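Local coordinates for protein aryl esterase (Mycobacterium smegmatis, PDB 2Q0Q) that hydrolyses aryl esters, probably through a serine nucleophile as in other SGNH hydrolases, works as an oligomer and also catalyses acyl transfer to alcohols in water, at residues Pro148-Gln151 with Leu152-Gly156. Numbering follows the deposited sequence.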
# COMPACT_ATOMS: atom_id res chain seq x y z
N PRO G 148 15.24 -29.19 17.59
CA PRO G 148 16.00 -27.94 17.41
C PRO G 148 15.28 -26.83 16.67
O PRO G 148 15.55 -25.65 16.93
CB PRO G 148 17.25 -28.38 16.65
CG PRO G 148 16.84 -29.68 15.97
CD PRO G 148 15.94 -30.34 16.99
N TRP G 149 14.41 -27.18 15.71
CA TRP G 149 13.66 -26.17 14.96
C TRP G 149 12.64 -25.50 15.87
O TRP G 149 12.54 -24.29 15.87
CB TRP G 149 12.96 -26.72 13.71
CG TRP G 149 12.24 -25.61 12.98
CD1 TRP G 149 10.89 -25.46 12.84
CD2 TRP G 149 12.84 -24.47 12.36
NE1 TRP G 149 10.61 -24.29 12.17
CE2 TRP G 149 11.79 -23.67 11.86
CE3 TRP G 149 14.17 -24.03 12.20
CZ2 TRP G 149 12.02 -22.47 11.18
CZ3 TRP G 149 14.39 -22.83 11.51
CH2 TRP G 149 13.33 -22.07 11.04
N PHE G 150 11.88 -26.28 16.62
CA PHE G 150 11.01 -25.68 17.64
C PHE G 150 11.79 -24.85 18.67
O PHE G 150 11.39 -23.75 19.00
CB PHE G 150 10.17 -26.71 18.38
CG PHE G 150 8.91 -27.15 17.67
CD1 PHE G 150 8.51 -28.49 17.78
CD2 PHE G 150 8.08 -26.26 16.93
CE1 PHE G 150 7.35 -28.94 17.20
CE2 PHE G 150 6.92 -26.71 16.36
CZ PHE G 150 6.55 -28.06 16.48
N GLN G 151 12.91 -25.38 19.17
CA GLN G 151 13.73 -24.58 20.07
C GLN G 151 14.08 -23.21 19.47
O GLN G 151 14.07 -22.22 20.18
CB GLN G 151 15.02 -25.33 20.43
CG GLN G 151 14.85 -26.57 21.25
CD GLN G 151 16.20 -27.15 21.70
OE1 GLN G 151 16.98 -26.48 22.38
NE2 GLN G 151 16.46 -28.41 21.35
N LEU G 152 14.38 -23.18 18.17
CA LEU G 152 14.80 -21.95 17.49
C LEU G 152 13.65 -20.97 17.38
O LEU G 152 13.79 -19.80 17.79
CB LEU G 152 15.36 -22.23 16.09
CG LEU G 152 16.83 -22.64 16.08
CD1 LEU G 152 17.20 -23.47 14.86
CD2 LEU G 152 17.74 -21.39 16.20
N ILE G 153 12.53 -21.41 16.81
CA ILE G 153 11.43 -20.46 16.54
C ILE G 153 10.79 -19.94 17.83
O ILE G 153 10.22 -18.84 17.87
CB ILE G 153 10.33 -21.02 15.58
CG1 ILE G 153 9.56 -22.17 16.21
CG2 ILE G 153 10.94 -21.46 14.25
CD1 ILE G 153 8.37 -22.63 15.41
N PHE G 154 10.87 -20.74 18.90
CA PHE G 154 10.30 -20.33 20.18
C PHE G 154 11.32 -19.77 21.19
O PHE G 154 10.99 -19.61 22.35
CB PHE G 154 9.54 -21.50 20.81
CG PHE G 154 8.12 -21.64 20.32
CD1 PHE G 154 7.73 -22.69 19.48
CD2 PHE G 154 7.17 -20.71 20.70
CE1 PHE G 154 6.38 -22.78 19.04
CE2 PHE G 154 5.86 -20.80 20.26
CZ PHE G 154 5.46 -21.84 19.43
N GLU G 155 12.52 -19.47 20.74
CA GLU G 155 13.56 -18.93 21.63
C GLU G 155 13.01 -17.69 22.36
O GLU G 155 12.54 -16.74 21.73
CB GLU G 155 14.81 -18.61 20.82
CG GLU G 155 15.98 -18.04 21.62
CD GLU G 155 17.30 -18.07 20.83
OE1 GLU G 155 17.56 -19.02 20.05
OE2 GLU G 155 18.11 -17.13 21.02
N GLY G 156 13.03 -17.72 23.69
CA GLY G 156 12.48 -16.62 24.49
C GLY G 156 10.98 -16.72 24.75
O GLY G 156 10.42 -15.91 25.50
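Ile153 N reaches back to Trp149 O (3.0 Å, N-H...O 170°) in a nearly straight i to i+4 bond of helix 148-153, and Leu152 N to Pro148 O and Phe154 N to Phe150 O repeat the spacing on either side. Proline suits the first turn, where its missing N-H costs no helical bond. The same spacing sets Ile153 beside Trp149: the methyl CG2 lies over one face of the indole, offset toward the rim, 3.4 Å from CE2. With CG anti to the backbone N (chi1 -179°), the indole runs forward along the helix toward Ile153, whose beta branch holds a methyl close to the backbone to cover it. The other branch of Ile153 takes CD1 to the edge of the Phe150 ring, 3.9 Å from CD2, the two side chains pointing the same way. Leu152 crosses the indole at about a right angle, its CD1 4.1 Å from CE3. At the helix end Phe154 leaves helical angles, its ring edge turned to Phe150 O; glycine suits position 156, the N-cap of helix 157-161, because at phi 85° a side chain would crowd Glu155 O. Phe150 and Phe154 pack on Ile194, between Asp192 and His195, which with Ser11 probably form the catalytic triad. Trp149 and Phe150 meet Phe174 of a second subunit, so this helix, after strand 133-138 in the chain, lies between that interface and the Ile194 loop.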